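Local coordinates for folylpolyglutamate synthase/dihydrofolate synthase (Thermotoga maritima, PDB 1O5Z), which probably adds L-glutamate to dihydropteroate and to tetrahydrofolyl polyglutamates, spending ATP with the help of magnesium in folate biosynthesis, at residues Y79-Y85 against R95-E100; V70-L74 against L280-E284. One frame throughout, in Å; residues are numbered along the deposited sequence.

Interaction 1: Y79-Y85 against R95-E100; sequences YRVGSYY and RIRLNE
An antiparallel beta hairpin toward one side of the mixed sheet in the Mur ligase middle domain shows how polar groups are satisfied where regular pairing stops. Strands 81-84 and 96-98 run at 165°, axes 4.8 Å apart, with S83 opposite R97 as the hydrogen-bonded pair (S83 N to R97 O 3.1 Å, R97 N to S83 O 3.0 Å) and G82-L98 and Y84-I96 as non-hydrogen-bonded pairs. Y85 N continues the pattern to R95 O at 2.8 Å. At the other end N99 N still reaches V81 O (2.8 Å), but the chain turns off there with positive phi (55/38), and V81 N is taken by the side-chain OD1 of N99 instead (2.8 Å). E100, also at positive phi (67/19), folds back over the S83-R97 face: OE2 accepts from S83 OG (2.7 Å) and Y85 OH (2.6 Å), and OE1 forms a salt bridge with R97 NH1 (2.9 Å). R97 NE is bonded to E94 O, and its guanidinium stacks off-centre on the Y85 ring (chi1 m), CZ 4.0 Å from the centroid. A water donates to V81 O and S83 OG, 2.8 Å from each, and accepts from E100 N at 2.9 Å.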
ATOM      1  N   TYR A  79      18.636   8.516  -7.522  1.00 41.89           N
ATOM      2  CA  TYR A  79      18.995   7.114  -7.253  1.00 42.87           C
ATOM      3  C   TYR A  79      18.231   6.143  -8.168  1.00 43.12           C
ATOM      4  O   TYR A  79      17.058   6.364  -8.519  1.00 41.77           O
ATOM      5  CB  TYR A  79      18.719   6.712  -5.775  1.00 43.96           C
ATOM      6  CG  TYR A  79      19.570   7.432  -4.750  1.00 43.77           C
ATOM      7  CD1 TYR A  79      19.081   8.534  -4.102  1.00 44.89           C
ATOM      8  CD2 TYR A  79      20.861   7.012  -4.438  1.00 46.99           C
ATOM      9  CE1 TYR A  79      19.809   9.210  -3.160  1.00 44.97           C
ATOM     10  CE2 TYR A  79      21.637   7.714  -3.496  1.00 46.67           C
ATOM     11  CZ  TYR A  79      21.071   8.820  -2.864  1.00 45.86           C
ATOM     12  OH  TYR A  79      21.719   9.562  -1.913  1.00 46.96           O
ATOM     13  N   ARG A  80      18.882   5.030  -8.488  1.00 43.76           N
ATOM     14  CA  ARG A  80      18.199   3.942  -9.136  1.00 44.90           C
ATOM     15  C   ARG A  80      17.540   3.134  -8.023  1.00 45.15           C
ATOM     16  O   ARG A  80      18.244   2.479  -7.220  1.00 45.55           O
ATOM     17  CB  ARG A  80      19.168   3.099  -9.944  1.00 45.03           C
ATOM     18  CG  ARG A  80      18.510   2.092 -10.851  1.00 47.10           C
ATOM     19  CD  ARG A  80      19.454   1.465 -11.873  1.00 48.60           C
ATOM     20  NE  ARG A  80      18.830   1.673 -13.175  1.00 55.17           N
ATOM     21  CZ  ARG A  80      18.445   0.740 -14.028  1.00 54.86           C
ATOM     22  NH1 ARG A  80      18.682  -0.530 -13.830  1.00 56.86           N
ATOM     23  NH2 ARG A  80      17.843   1.103 -15.129  1.00 56.45           N
ATOM     24  N   VAL A  81      16.204   3.150  -8.004  1.00 43.61           N
ATOM     25  CA  VAL A  81      15.437   2.631  -6.896  1.00 44.37           C
ATOM     26  C   VAL A  81      14.555   1.459  -7.304  1.00 44.59           C
ATOM     27  O   VAL A  81      13.774   1.577  -8.225  1.00 44.96           O
ATOM     28  CB  VAL A  81      14.539   3.757  -6.302  1.00 44.36           C
ATOM     29  CG1 VAL A  81      13.664   3.288  -5.132  1.00 44.27           C
ATOM     30  CG2 VAL A  81      15.407   4.920  -5.872  1.00 46.30           C
ATOM     31  N   GLY A  82      14.668   0.333  -6.597  1.00 45.04           N
ATOM     32  CA  GLY A  82      13.659  -0.713  -6.669  1.00 45.08           C
ATOM     33  C   GLY A  82      12.695  -0.488  -5.520  1.00 45.47           C
ATOM     34  O   GLY A  82      13.083  -0.071  -4.447  1.00 46.78           O
ATOM     35  N   SER A  83      11.419  -0.709  -5.742  1.00 44.61           N
ATOM     36  CA  SER A  83      10.446  -0.581  -4.686  1.00 44.34           C
ATOM     37  C   SER A  83       9.471  -1.748  -4.792  1.00 43.44           C
ATOM     38  O   SER A  83       9.126  -2.227  -5.873  1.00 42.02           O
ATOM     39  CB  SER A  83       9.738   0.794  -4.729  1.00 45.15           C
ATOM     40  OG  SER A  83       9.140   1.052  -5.988  1.00 46.40           O
ATOM     41  N   TYR A  84       9.098  -2.222  -3.610  1.00 44.69           N
ATOM     42  CA  TYR A  84       8.369  -3.480  -3.424  1.00 44.79           C
ATOM     43  C   TYR A  84       7.117  -3.252  -2.583  1.00 43.96           C
ATOM     44  O   TYR A  84       7.240  -2.816  -1.459  1.00 42.43           O
ATOM     45  CB  TYR A  84       9.263  -4.543  -2.784  1.00 44.59           C
ATOM     46  CG  TYR A  84       8.569  -5.845  -2.718  1.00 44.06           C
ATOM     47  CD1 TYR A  84       8.036  -6.421  -3.854  1.00 45.63           C
ATOM     48  CD2 TYR A  84       8.384  -6.491  -1.517  1.00 47.17           C
ATOM     49  CE1 TYR A  84       7.365  -7.636  -3.797  1.00 44.27           C
ATOM     50  CE2 TYR A  84       7.704  -7.691  -1.444  1.00 45.61           C
ATOM     51  CZ  TYR A  84       7.203  -8.262  -2.579  1.00 44.79           C
ATOM     52  OH  TYR A  84       6.510  -9.455  -2.482  1.00 46.60           O
ATOM     53  N   TYR A  85       5.945  -3.509  -3.179  1.00 43.58           N
ATOM     54  CA  TYR A  85       4.679  -3.315  -2.501  1.00 44.99           C
ATOM     55  C   TYR A  85       3.843  -4.574  -2.493  1.00 44.09           C
ATOM     56  O   TYR A  85       4.096  -5.504  -3.237  1.00 43.93           O
ATOM     57  CB  TYR A  85       3.881  -2.194  -3.147  1.00 44.96           C
ATOM     58  CG  TYR A  85       4.641  -0.892  -3.318  1.00 46.71           C
ATOM     59  CD1 TYR A  85       5.513  -0.709  -4.383  1.00 47.52           C
ATOM     60  CD2 TYR A  85       4.472   0.167  -2.429  1.00 47.07           C
ATOM     61  CE1 TYR A  85       6.174   0.508  -4.559  1.00 48.92           C
ATOM     62  CE2 TYR A  85       5.156   1.372  -2.599  1.00 49.08           C
ATOM     63  CZ  TYR A  85       5.998   1.531  -3.656  1.00 47.47           C
ATOM     64  OH  TYR A  85       6.672   2.712  -3.821  1.00 47.00           O
ATOM     65  N   ARG A  95       3.405  -4.227  -7.727  1.00 43.69           N
ATOM     66  CA  ARG A  95       4.143  -4.780  -6.597  1.00 44.20           C
ATOM     67  C   ARG A  95       5.626  -4.570  -6.734  1.00 44.34           C
ATOM     68  O   ARG A  95       6.305  -4.545  -5.752  1.00 44.25           O
ATOM     69  CB  ARG A  95       3.862  -6.296  -6.430  1.00 43.85           C
ATOM     70  CG  ARG A  95       2.461  -6.644  -6.030  1.00 42.66           C
ATOM     71  CD  ARG A  95       2.134  -8.069  -6.195  1.00 45.48           C
ATOM     72  NE  ARG A  95       0.759  -8.331  -5.813  1.00 47.99           N
ATOM     73  CZ  ARG A  95       0.367  -8.783  -4.614  1.00 49.70           C
ATOM     74  NH1 ARG A  95      -0.934  -8.967  -4.394  1.00 46.22           N
ATOM     75  NH2 ARG A  95       1.252  -9.088  -3.648  1.00 51.05           N
ATOM     76  N   ILE A  96       6.117  -4.454  -7.970  1.00 45.81           N
ATOM     77  CA  ILE A  96       7.570  -4.377  -8.248  1.00 45.92           C
ATOM     78  C   ILE A  96       7.859  -3.263  -9.248  1.00 45.27           C
ATOM     79  O   ILE A  96       7.345  -3.260 -10.348  1.00 44.55           O
ATOM     80  CB  ILE A  96       8.069  -5.714  -8.813  1.00 45.97           C
ATOM     81  CG1 ILE A  96       7.631  -6.876  -7.907  1.00 46.43           C
ATOM     82  CG2 ILE A  96       9.552  -5.710  -8.942  1.00 46.10           C
ATOM     83  CD1 ILE A  96       7.996  -8.216  -8.470  1.00 47.57           C
ATOM     84  N   ARG A  97       8.704  -2.330  -8.838  1.00 45.27           N
ATOM     85  CA  ARG A  97       8.938  -1.126  -9.585  1.00 43.83           C
ATOM     86  C   ARG A  97      10.404  -0.807  -9.648  1.00 44.18           C
ATOM     87  O   ARG A  97      11.169  -1.177  -8.775  1.00 44.37           O
ATOM     88  CB  ARG A  97       8.185   0.029  -8.956  1.00 43.50           C
ATOM     89  CG  ARG A  97       6.837  -0.330  -8.585  1.00 42.29           C
ATOM     90  CD  ARG A  97       5.986   0.860  -8.237  1.00 45.61           C
ATOM     91  NE  ARG A  97       4.732   0.401  -7.659  1.00 45.87           N
ATOM     92  CZ  ARG A  97       3.846   1.173  -7.077  1.00 48.04           C
ATOM     93  NH1 ARG A  97       4.026   2.493  -7.005  1.00 48.42           N
ATOM     94  NH2 ARG A  97       2.737   0.620  -6.606  1.00 47.75           N
ATOM     95  N   LEU A  98      10.767  -0.179 -10.752  1.00 43.78           N
ATOM     96  CA  LEU A  98      12.076   0.393 -10.992  1.00 44.17           C
ATOM     97  C   LEU A  98      11.818   1.872 -11.272  1.00 43.76           C
ATOM     98  O   LEU A  98      11.114   2.235 -12.227  1.00 41.22           O
ATOM     99  CB  LEU A  98      12.739  -0.243 -12.204  1.00 43.73           C
ATOM    100  CG  LEU A  98      14.118   0.252 -12.632  1.00 44.52           C
ATOM    101  CD1 LEU A  98      15.148   0.062 -11.541  1.00 45.49           C
ATOM    102  CD2 LEU A  98      14.484  -0.525 -13.893  1.00 45.25           C
ATOM    103  N   ASN A  99      12.341   2.692 -10.375  1.00 43.72           N
ATOM    104  CA  ASN A  99      12.214   4.107 -10.469  1.00 44.58           C
ATOM    105  C   ASN A  99      10.742   4.427 -10.565  1.00 44.75           C
ATOM    106  O   ASN A  99      10.330   5.302 -11.281  1.00 44.74           O
ATOM    107  CB  ASN A  99      13.037   4.617 -11.644  1.00 44.28           C
ATOM    108  CG  ASN A  99      14.543   4.344 -11.451  1.00 45.80           C
ATOM    109  OD1 ASN A  99      14.993   4.266 -10.324  1.00 48.38           O
ATOM    110  ND2 ASN A  99      15.311   4.268 -12.545  1.00 42.43           N
ATOM    111  N   GLU A 100       9.964   3.661  -9.812  1.00 45.48           N
ATOM    112  CA  GLU A 100       8.529   3.850  -9.676  1.00 45.32           C
ATOM    113  C   GLU A 100       7.734   3.582 -10.957  1.00 44.73           C
ATOM    114  O   GLU A 100       6.594   3.968 -11.082  1.00 44.74           O
ATOM    115  CB  GLU A 100       8.258   5.211  -9.026  1.00 45.72           C
ATOM    116  CG  GLU A 100       8.468   5.173  -7.505  1.00 44.79           C
ATOM    117  CD  GLU A 100       7.508   4.243  -6.823  1.00 44.82           C
ATOM    118  OE1 GLU A 100       6.292   4.254  -7.180  1.00 48.38           O
ATOM    119  OE2 GLU A 100       7.932   3.515  -5.917  1.00 44.23           O
TER
HETATM  120  O   HOH W   1      18.230   4.779 -12.915  1.00 34.45           O
HETATM  121  O   HOH W   2      11.067   2.141  -7.623  1.00 31.00           O
HETATM  122  O   HOH W   3       4.000  -8.253  -3.387  1.00 32.15           O

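Interaction 2: V70-L74 against L280-E284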
ATOM      1  N   VAL A  70       9.115   7.515   0.290  1.00 44.72           N
ATOM      2  CA  VAL A  70      10.532   7.271   0.334  1.00 44.96           C
ATOM      3  C   VAL A  70      11.083   6.966  -1.052  1.00 45.41           C
ATOM      4  O   VAL A  70      12.082   7.549  -1.438  1.00 44.94           O
ATOM      5  CB  VAL A  70      10.876   6.184   1.376  1.00 44.89           C
ATOM      6  CG1 VAL A  70      12.287   5.794   1.277  1.00 45.33           C
ATOM      7  CG2 VAL A  70      10.647   6.727   2.764  1.00 45.63           C
ATOM      8  N   SER A  71      10.440   6.072  -1.801  1.00 45.92           N
ATOM      9  CA  SER A  71      10.934   5.745  -3.147  1.00 46.59           C
ATOM     10  C   SER A  71      10.900   6.945  -4.000  1.00 44.93           C
ATOM     11  O   SER A  71      11.793   7.160  -4.718  1.00 45.21           O
ATOM     12  CB  SER A  71      10.100   4.678  -3.880  1.00 46.18           C
ATOM     13  OG  SER A  71       9.900   3.584  -3.001  1.00 53.61           O
ATOM     14  N   ASN A  72       9.776   7.638  -4.011  1.00 44.71           N
ATOM     15  CA  ASN A  72       9.608   8.797  -4.859  1.00 44.28           C
ATOM     16  C   ASN A  72      10.633   9.878  -4.627  1.00 43.41           C
ATOM     17  O   ASN A  72      11.136  10.451  -5.589  1.00 41.56           O
ATOM     18  CB  ASN A  72       8.178   9.324  -4.776  1.00 45.00           C
ATOM     19  CG  ASN A  72       7.324   8.681  -5.838  1.00 46.32           C
ATOM     20  OD1 ASN A  72       7.640   8.829  -7.030  1.00 45.36           O
ATOM     21  ND2 ASN A  72       6.327   7.906  -5.445  1.00 43.57           N
ATOM     22  N   ILE A  73      11.006  10.089  -3.374  1.00 43.05           N
ATOM     23  CA  ILE A  73      12.002  11.106  -3.065  1.00 43.52           C
ATOM     24  C   ILE A  73      13.403  10.699  -3.589  1.00 43.15           C
ATOM     25  O   ILE A  73      14.138  11.508  -4.161  1.00 41.28           O
ATOM     26  CB  ILE A  73      12.049  11.369  -1.564  1.00 43.92           C
ATOM     27  CG1 ILE A  73      10.769  12.082  -1.118  1.00 45.05           C
ATOM     28  CG2 ILE A  73      13.294  12.231  -1.194  1.00 44.65           C
ATOM     29  CD1 ILE A  73      10.621  12.143   0.407  1.00 44.51           C
ATOM     30  N   LEU A  74      13.750   9.426  -3.380  1.00 42.88           N
ATOM     31  CA  LEU A  74      15.024   8.924  -3.840  1.00 43.49           C
ATOM     32  C   LEU A  74      15.100   8.842  -5.335  1.00 42.68           C
ATOM     33  O   LEU A  74      16.145   9.122  -5.912  1.00 43.41           O
ATOM     34  CB  LEU A  74      15.262   7.539  -3.274  1.00 44.38           C
ATOM     35  CG  LEU A  74      15.464   7.438  -1.755  1.00 44.30           C
ATOM     36  CD1 LEU A  74      15.327   5.973  -1.354  1.00 44.40           C
ATOM     37  CD2 LEU A  74      16.828   7.958  -1.342  1.00 45.21           C
ATOM     38  N   LEU A 280      10.329  11.261   5.824  1.00 44.49           N
ATOM     39  CA  LEU A 280      11.455  12.168   5.869  1.00 44.44           C
ATOM     40  C   LEU A 280      12.385  11.769   6.991  1.00 44.48           C
ATOM     41  O   LEU A 280      13.603  11.746   6.802  1.00 44.08           O
ATOM     42  CB  LEU A 280      10.998  13.627   6.020  1.00 45.16           C
ATOM     43  CG  LEU A 280      10.100  14.208   4.891  1.00 45.80           C
ATOM     44  CD1 LEU A 280       9.885  15.739   5.022  1.00 45.50           C
ATOM     45  CD2 LEU A 280      10.668  13.907   3.561  1.00 46.73           C
ATOM     46  N   LYS A 281      11.834  11.444   8.165  1.00 44.36           N
ATOM     47  CA  LYS A 281      12.684  10.859   9.223  1.00 44.10           C
ATOM     48  C   LYS A 281      13.348   9.571   8.752  1.00 43.51           C
ATOM     49  O   LYS A 281      14.517   9.376   8.967  1.00 42.87           O
ATOM     50  CB  LYS A 281      11.926  10.626  10.524  1.00 44.31           C
ATOM     51  CG  LYS A 281      12.797  10.319  11.816  1.00 45.15           C
ATOM     52  CD  LYS A 281      14.334  10.640  11.778  1.00 46.69           C
ATOM     53  CE  LYS A 281      14.678  12.001  12.174  1.00 45.35           C
ATOM     54  NZ  LYS A 281      16.098  12.351  11.772  1.00 43.72           N
ATOM     55  N   THR A 282      12.617   8.696   8.083  1.00 43.84           N
ATOM     56  CA  THR A 282      13.207   7.485   7.632  1.00 44.38           C
ATOM     57  C   THR A 282      14.445   7.818   6.816  1.00 44.88           C
ATOM     58  O   THR A 282      15.512   7.277   7.039  1.00 45.54           O
ATOM     59  CB  THR A 282      12.184   6.732   6.834  1.00 45.35           C
ATOM     60  OG1 THR A 282      11.149   6.236   7.725  1.00 44.25           O
ATOM     61  CG2 THR A 282      12.821   5.474   6.158  1.00 46.42           C
ATOM     62  N   LEU A 283      14.300   8.798   5.935  1.00 45.31           N
ATOM     63  CA  LEU A 283      15.354   9.240   5.018  1.00 45.55           C
ATOM     64  C   LEU A 283      16.507   9.952   5.744  1.00 45.14           C
ATOM     65  O   LEU A 283      17.691   9.709   5.431  1.00 44.42           O
ATOM     66  CB  LEU A 283      14.755  10.134   3.908  1.00 45.78           C
ATOM     67  CG  LEU A 283      13.988   9.362   2.801  1.00 46.33           C
ATOM     68  CD1 LEU A 283      13.263  10.252   1.810  1.00 46.59           C
ATOM     69  CD2 LEU A 283      14.895   8.454   2.059  1.00 44.56           C
ATOM     70  N   GLU A 284      16.184  10.802   6.709  1.00 44.46           N
ATOM     71  CA  GLU A 284      17.235  11.388   7.557  1.00 44.29           C
ATOM     72  C   GLU A 284      18.077  10.324   8.277  1.00 44.89           C
ATOM     73  O   GLU A 284      19.314  10.354   8.236  1.00 44.50           O
ATOM     74  CB  GLU A 284      16.630  12.342   8.583  1.00 44.11           C
ATOM     75  CG  GLU A 284      15.994  13.594   7.971  1.00 43.71           C
ATOM     76  CD  GLU A 284      15.434  14.548   9.003  1.00 43.28           C
ATOM     77  OE1 GLU A 284      15.158  14.148  10.158  1.00 39.72           O
ATOM     78  OE2 GLU A 284      15.286  15.724   8.662  1.00 44.16           O
TER
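L283 lies across the helix 63-77 surface, its two methyl branches overlapping different neighbours: CD1 meets I73 CD1 at 3.5 Å, while CD2 sits 3.8 Å from V70 CG1 and 3.9 Å from L74 CD2. V70, I73 and L74 occupy positions i, i+3 and i+4, the spacing by which a helix presents one continuous apolar surface, and the leucine rests among all three. Its CA-to-CB bond is directed toward helix 63-77, and that of I73 points back toward 280-284. One turn earlier, L280 starts out pointing away, yet its side chain bends back so that CD2 reaches I73 CD1 at 3.6 Å. T282 adds its methyl, CG2 lying 4.2 Å from V70 CG2, while its hydroxyl bonds to T174 OG1 on strand 173-175 of the central sheet. The short helical segments cross at -57° with axes 10.5 Å apart, so contact is made by side chains and buries only 254 Å², both sides summed. Helix 292-301 extends this apolar layer through I295, which touches both I73 and L280. This packing joins two helices distant in sequence, and it rests on methyl-to-methyl contact, so shape complementarity and exclusion of water, rather than directional bonds, hold the pair together.

How the interactions relate
Helix 63-77 carries both contacts, one on each of two sides. While V70, I73 and L74 pack against helix 271-286 in interaction 2, S71 points away from that helix toward the hairpin of interaction 1: its OG is 3.3 Å from S83 CB, and its CB is 3.2 Å from E100 OE2. The chain then passes from helix 63-77 into strand 81-84, with Y79 N 3.0 Å from L74 O in a probable hydrogen bond. The centres are 13 Å apart, and interaction 1 is nested in the loop that interaction 2 closes. The side chain of Y85 comes within about 4 Å of a bound unidentified molecule, probably from the crystallisation liquor, though it may mark a pocket.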